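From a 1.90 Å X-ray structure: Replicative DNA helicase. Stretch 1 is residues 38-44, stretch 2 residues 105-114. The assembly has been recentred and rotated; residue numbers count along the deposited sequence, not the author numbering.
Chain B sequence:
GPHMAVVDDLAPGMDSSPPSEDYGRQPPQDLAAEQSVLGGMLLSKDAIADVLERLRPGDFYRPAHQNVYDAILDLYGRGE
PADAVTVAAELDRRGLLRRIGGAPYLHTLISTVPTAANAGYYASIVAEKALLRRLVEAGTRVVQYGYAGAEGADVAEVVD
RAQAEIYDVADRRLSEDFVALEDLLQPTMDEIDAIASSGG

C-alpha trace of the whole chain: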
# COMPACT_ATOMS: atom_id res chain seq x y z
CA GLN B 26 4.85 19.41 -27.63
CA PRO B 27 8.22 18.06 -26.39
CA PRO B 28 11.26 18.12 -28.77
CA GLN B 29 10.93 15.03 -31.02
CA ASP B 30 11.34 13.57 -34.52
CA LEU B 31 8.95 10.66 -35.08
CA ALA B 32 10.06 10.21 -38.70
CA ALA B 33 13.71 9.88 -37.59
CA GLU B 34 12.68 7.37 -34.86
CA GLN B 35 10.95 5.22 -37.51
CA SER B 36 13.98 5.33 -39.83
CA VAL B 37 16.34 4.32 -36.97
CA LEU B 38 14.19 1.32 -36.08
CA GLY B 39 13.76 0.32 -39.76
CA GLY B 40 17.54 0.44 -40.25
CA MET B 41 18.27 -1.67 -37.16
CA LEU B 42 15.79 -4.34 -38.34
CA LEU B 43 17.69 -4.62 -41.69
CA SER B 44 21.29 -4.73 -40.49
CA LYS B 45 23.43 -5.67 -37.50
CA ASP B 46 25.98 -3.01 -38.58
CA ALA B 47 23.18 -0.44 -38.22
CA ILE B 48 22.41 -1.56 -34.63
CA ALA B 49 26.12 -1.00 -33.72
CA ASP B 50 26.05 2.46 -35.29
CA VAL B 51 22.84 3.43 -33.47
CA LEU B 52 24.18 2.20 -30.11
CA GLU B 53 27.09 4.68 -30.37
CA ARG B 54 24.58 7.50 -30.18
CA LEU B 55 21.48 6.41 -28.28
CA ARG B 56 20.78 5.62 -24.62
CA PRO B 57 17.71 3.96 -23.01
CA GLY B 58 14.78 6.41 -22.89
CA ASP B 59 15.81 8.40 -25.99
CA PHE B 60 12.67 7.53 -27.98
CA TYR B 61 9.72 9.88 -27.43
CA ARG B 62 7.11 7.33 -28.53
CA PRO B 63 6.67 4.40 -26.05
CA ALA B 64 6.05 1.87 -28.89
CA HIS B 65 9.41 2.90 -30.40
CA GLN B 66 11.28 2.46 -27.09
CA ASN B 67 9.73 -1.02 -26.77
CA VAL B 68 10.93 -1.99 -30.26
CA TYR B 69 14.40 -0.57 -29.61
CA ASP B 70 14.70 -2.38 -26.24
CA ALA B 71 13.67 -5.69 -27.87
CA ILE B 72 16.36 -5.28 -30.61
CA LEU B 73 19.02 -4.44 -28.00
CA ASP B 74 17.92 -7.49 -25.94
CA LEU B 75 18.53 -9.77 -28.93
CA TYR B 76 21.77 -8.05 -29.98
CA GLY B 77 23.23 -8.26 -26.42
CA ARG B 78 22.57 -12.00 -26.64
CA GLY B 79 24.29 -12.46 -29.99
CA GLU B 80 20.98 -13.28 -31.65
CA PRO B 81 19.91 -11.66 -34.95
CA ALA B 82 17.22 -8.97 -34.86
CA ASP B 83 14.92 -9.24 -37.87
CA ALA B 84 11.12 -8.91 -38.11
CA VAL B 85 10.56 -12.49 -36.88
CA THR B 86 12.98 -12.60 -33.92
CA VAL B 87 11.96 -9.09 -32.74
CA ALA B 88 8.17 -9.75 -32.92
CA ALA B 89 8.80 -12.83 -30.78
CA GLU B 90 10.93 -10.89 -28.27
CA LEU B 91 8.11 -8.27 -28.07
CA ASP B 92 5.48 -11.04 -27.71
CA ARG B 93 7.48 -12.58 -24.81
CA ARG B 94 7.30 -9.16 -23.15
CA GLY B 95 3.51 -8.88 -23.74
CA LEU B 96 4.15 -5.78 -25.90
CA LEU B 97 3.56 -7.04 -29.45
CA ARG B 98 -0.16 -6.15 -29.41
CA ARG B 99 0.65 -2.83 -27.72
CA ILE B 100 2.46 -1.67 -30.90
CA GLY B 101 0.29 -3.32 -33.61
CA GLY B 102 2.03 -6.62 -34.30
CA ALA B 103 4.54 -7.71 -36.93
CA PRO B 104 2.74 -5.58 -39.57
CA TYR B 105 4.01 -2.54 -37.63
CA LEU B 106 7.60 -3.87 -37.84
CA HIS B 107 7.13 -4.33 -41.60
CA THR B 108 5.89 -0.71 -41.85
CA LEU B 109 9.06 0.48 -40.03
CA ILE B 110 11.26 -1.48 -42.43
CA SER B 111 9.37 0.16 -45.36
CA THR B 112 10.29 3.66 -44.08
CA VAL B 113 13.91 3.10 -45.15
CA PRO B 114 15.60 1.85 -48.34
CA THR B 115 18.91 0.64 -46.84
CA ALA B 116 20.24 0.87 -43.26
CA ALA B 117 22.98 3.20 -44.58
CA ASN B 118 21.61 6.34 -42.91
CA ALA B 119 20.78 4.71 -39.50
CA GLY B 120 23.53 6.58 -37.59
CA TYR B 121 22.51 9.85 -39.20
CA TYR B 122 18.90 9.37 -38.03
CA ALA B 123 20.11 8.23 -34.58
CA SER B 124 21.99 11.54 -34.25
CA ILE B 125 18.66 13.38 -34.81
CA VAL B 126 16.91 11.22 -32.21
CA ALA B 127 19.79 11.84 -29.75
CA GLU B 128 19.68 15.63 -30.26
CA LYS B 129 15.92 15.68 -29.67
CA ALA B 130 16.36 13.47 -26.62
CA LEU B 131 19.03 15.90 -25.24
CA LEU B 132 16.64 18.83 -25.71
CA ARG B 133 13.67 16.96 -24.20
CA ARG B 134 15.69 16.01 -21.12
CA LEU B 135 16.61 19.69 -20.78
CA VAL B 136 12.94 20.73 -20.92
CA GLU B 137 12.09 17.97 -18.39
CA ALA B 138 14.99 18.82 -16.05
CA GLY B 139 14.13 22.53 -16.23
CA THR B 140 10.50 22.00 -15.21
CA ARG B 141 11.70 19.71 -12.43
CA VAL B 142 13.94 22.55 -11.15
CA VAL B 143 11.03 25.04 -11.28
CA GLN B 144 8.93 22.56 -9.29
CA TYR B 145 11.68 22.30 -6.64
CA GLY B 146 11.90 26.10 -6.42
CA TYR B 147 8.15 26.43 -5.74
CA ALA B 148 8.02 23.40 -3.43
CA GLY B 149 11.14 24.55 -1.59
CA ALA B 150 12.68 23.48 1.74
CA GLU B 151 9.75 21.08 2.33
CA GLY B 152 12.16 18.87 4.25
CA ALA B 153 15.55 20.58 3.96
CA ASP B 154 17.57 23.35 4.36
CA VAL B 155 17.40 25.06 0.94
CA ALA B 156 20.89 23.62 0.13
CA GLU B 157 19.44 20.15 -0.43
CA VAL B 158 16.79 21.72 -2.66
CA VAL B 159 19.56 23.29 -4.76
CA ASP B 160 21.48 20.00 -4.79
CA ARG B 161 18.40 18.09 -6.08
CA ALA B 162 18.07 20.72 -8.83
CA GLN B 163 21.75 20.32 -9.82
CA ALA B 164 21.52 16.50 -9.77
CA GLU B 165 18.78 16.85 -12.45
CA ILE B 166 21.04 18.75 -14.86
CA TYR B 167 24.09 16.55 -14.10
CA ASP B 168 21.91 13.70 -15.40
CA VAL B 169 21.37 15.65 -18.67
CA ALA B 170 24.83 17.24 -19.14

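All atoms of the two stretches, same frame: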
# COMPACT_ATOMS: atom_id res chain seq x y z
N LEU B 38 14.67 2.66 -36.39
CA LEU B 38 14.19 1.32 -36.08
C LEU B 38 14.17 0.43 -37.34
O LEU B 38 14.51 -0.74 -37.26
CB LEU B 38 12.81 1.37 -35.41
CG LEU B 38 12.78 1.99 -34.00
CD1 LEU B 38 11.34 2.11 -33.53
CD2 LEU B 38 13.62 1.18 -33.00
N GLY B 39 13.77 1.01 -38.47
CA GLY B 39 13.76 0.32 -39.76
C GLY B 39 15.15 -0.15 -40.13
O GLY B 39 15.32 -1.29 -40.52
N GLY B 40 16.13 0.74 -39.97
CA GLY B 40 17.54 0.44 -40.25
C GLY B 40 18.12 -0.70 -39.43
O GLY B 40 18.76 -1.59 -39.95
N MET B 41 17.89 -0.63 -38.11
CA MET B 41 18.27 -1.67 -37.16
C MET B 41 17.70 -3.04 -37.50
O MET B 41 18.40 -4.03 -37.32
CB MET B 41 17.83 -1.27 -35.74
CG MET B 41 18.55 0.00 -35.20
SD MET B 41 17.94 0.47 -33.52
CE MET B 41 18.78 -0.76 -32.50
N LEU B 42 16.46 -3.09 -37.97
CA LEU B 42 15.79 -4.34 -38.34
C LEU B 42 16.37 -4.97 -39.64
O LEU B 42 16.16 -6.15 -39.90
CB LEU B 42 14.27 -4.13 -38.48
CG LEU B 42 13.47 -3.95 -37.17
CD1 LEU B 42 12.00 -3.55 -37.41
CD2 LEU B 42 13.52 -5.18 -36.28
N LEU B 43 17.10 -4.18 -40.41
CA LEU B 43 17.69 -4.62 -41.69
C LEU B 43 19.17 -5.03 -41.59
O LEU B 43 19.69 -5.72 -42.46
CB LEU B 43 17.52 -3.52 -42.74
CG LEU B 43 16.07 -3.28 -43.16
CD1 LEU B 43 15.99 -2.10 -44.10
CD2 LEU B 43 15.47 -4.53 -43.81
N SER B 44 19.85 -4.60 -40.53
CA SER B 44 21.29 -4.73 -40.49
C SER B 44 21.86 -4.69 -39.09
O SER B 44 21.59 -3.76 -38.33
CB SER B 44 21.91 -3.61 -41.34
OG SER B 44 23.26 -3.39 -41.00
N TYR B 105 3.36 -3.80 -38.00
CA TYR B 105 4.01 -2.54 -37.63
C TYR B 105 5.53 -2.57 -37.89
O TYR B 105 6.09 -1.60 -38.39
CB TYR B 105 3.72 -2.19 -36.18
CG TYR B 105 4.37 -0.91 -35.78
CD1 TYR B 105 5.29 -0.87 -34.74
CD2 TYR B 105 4.07 0.27 -36.46
CE1 TYR B 105 5.89 0.32 -34.37
CE2 TYR B 105 4.68 1.46 -36.11
CZ TYR B 105 5.58 1.47 -35.06
OH TYR B 105 6.18 2.65 -34.71
N LEU B 106 6.17 -3.68 -37.54
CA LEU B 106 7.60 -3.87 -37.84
C LEU B 106 7.89 -3.81 -39.33
O LEU B 106 8.90 -3.24 -39.75
CB LEU B 106 8.14 -5.17 -37.23
CG LEU B 106 7.94 -5.39 -35.73
CD1 LEU B 106 8.58 -6.73 -35.37
CD2 LEU B 106 8.55 -4.24 -34.93
N HIS B 107 7.00 -4.38 -40.14
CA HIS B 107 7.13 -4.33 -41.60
C HIS B 107 6.96 -2.90 -42.14
O HIS B 107 7.67 -2.51 -43.05
CB HIS B 107 6.17 -5.31 -42.28
CG HIS B 107 6.56 -6.74 -42.10
ND1 HIS B 107 7.73 -7.26 -42.63
CD2 HIS B 107 5.98 -7.75 -41.41
CE1 HIS B 107 7.83 -8.53 -42.30
NE2 HIS B 107 6.78 -8.85 -41.56
N THR B 108 6.04 -2.14 -41.55
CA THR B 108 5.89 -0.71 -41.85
C THR B 108 7.19 0.08 -41.56
O THR B 108 7.66 0.84 -42.40
CB THR B 108 4.69 -0.09 -41.09
OG1 THR B 108 3.47 -0.73 -41.50
CG2 THR B 108 4.59 1.38 -41.36
N LEU B 109 7.78 -0.14 -40.38
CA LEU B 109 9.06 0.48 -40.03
C LEU B 109 10.17 0.18 -41.01
O LEU B 109 10.93 1.07 -41.39
CB LEU B 109 9.51 0.04 -38.63
CG LEU B 109 8.69 0.54 -37.46
CD1 LEU B 109 9.25 -0.01 -36.16
CD2 LEU B 109 8.67 2.07 -37.45
N ILE B 110 10.27 -1.08 -41.43
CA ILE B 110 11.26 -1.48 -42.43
C ILE B 110 11.05 -0.72 -43.75
O ILE B 110 12.01 -0.25 -44.37
CB ILE B 110 11.26 -3.02 -42.63
CG1 ILE B 110 11.95 -3.70 -41.43
CG2 ILE B 110 11.92 -3.42 -43.92
CD1 ILE B 110 11.67 -5.18 -41.32
N SER B 111 9.78 -0.58 -44.15
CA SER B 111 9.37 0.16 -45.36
C SER B 111 9.68 1.66 -45.34
O SER B 111 9.66 2.29 -46.40
CB SER B 111 7.87 -0.03 -45.61
OG SER B 111 7.52 -1.40 -45.69
N THR B 112 9.94 2.24 -44.17
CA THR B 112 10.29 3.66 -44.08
C THR B 112 11.69 3.94 -44.62
O THR B 112 11.98 5.07 -45.03
CB THR B 112 10.16 4.23 -42.63
OG1 THR B 112 11.19 3.70 -41.78
CG2 THR B 112 8.79 3.94 -42.04
N VAL B 113 12.56 2.93 -44.62
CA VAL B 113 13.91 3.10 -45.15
C VAL B 113 14.21 2.20 -46.36
O VAL B 113 13.75 1.06 -46.40
CB VAL B 113 15.02 2.87 -44.08
CG1 VAL B 113 15.01 3.99 -43.05
CG2 VAL B 113 14.89 1.50 -43.42
N PRO B 114 14.97 2.72 -47.34
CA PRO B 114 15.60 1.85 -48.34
C PRO B 114 16.63 0.93 -47.68
O PRO B 114 16.28 -0.19 -47.27
CB PRO B 114 16.29 2.84 -49.30
CG PRO B 114 15.62 4.16 -49.05
CD PRO B 114 15.24 4.15 -47.60

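How do two helices that cross almost at right angles come so close together? Their axes run at 98° to each other and approach to 7.8 Å, and the nearest CA atoms across the contact are those of Gly39 and Ile110, 4.1 Å apart. The absence of a side chain makes this possible. A CB built in ideal geometry on Gly39 would point toward the other helix and fall 2.3 Å from Leu109 O, a clash, and 3.1 Å from Val113 CG2, which is tight. With only hydrogens on its CA, Gly39 lets the two backbones come into direct contact.

Does anything polar join the two segments? No hydrogen bond crosses between them. The nearest equivalent is a CA-H...O contact, in which Gly39 CA sits 3.4 Å from Leu109 O with an angle of 127° at the hydrogen, so it is bent and at best a modest attraction. The same carbonyl oxygen is engaged within its own segment, where Thr112 OG1 donates a hydrogen bond to Leu109 O at 2.7 Å and the backbone Thr112 N donates another to Leu109 O at 3.2 Å. Leu109 O thus meets the glycine while its stronger bonds remain local.

What holds the helices together, then? Apolar side chains pack along both segments. The CA-to-CB bond of Leu42 points toward the partner helix, with Leu42 CB 3.8 Å from Ile110 CG1 and Leu42 CD1 4.2 Å from Leu106 CB. One turn earlier, Leu38 CB meets Leu109 CD1 at 3.9 Å; the CA-to-CB bond of Leu109 points toward the first helix, whereas that of Leu38 points sideways. Leu43, though exposed, also contributes, placing CD2 3.7 Å from Ile110 CG2 and CD1 3.8 Å from Val113 CG2. Ile110 therefore packs against both Leu42 and Leu43, as well as lying beside Gly39 through its CA.

Where do side chains meet backbone? The CA-to-CB bond of Val113 points toward the first helix, and its CG2 methyl lies 3.7 Å from Gly39 C and 3.7 Å from Gly40 N. The methyl thus packs against bare glycine backbone as well as a leucine side chain. Leu42 CD1 lies 3.9 Å from Leu106 O. Pro114 adds a backbone contact, its O lying 3.7 Å from Leu43 CD1, while its CA-to-CB bond points away. In all, the two segments bury 424 Å², both sides summed, a surface assembled from close packing rather than from hydrogen bonds.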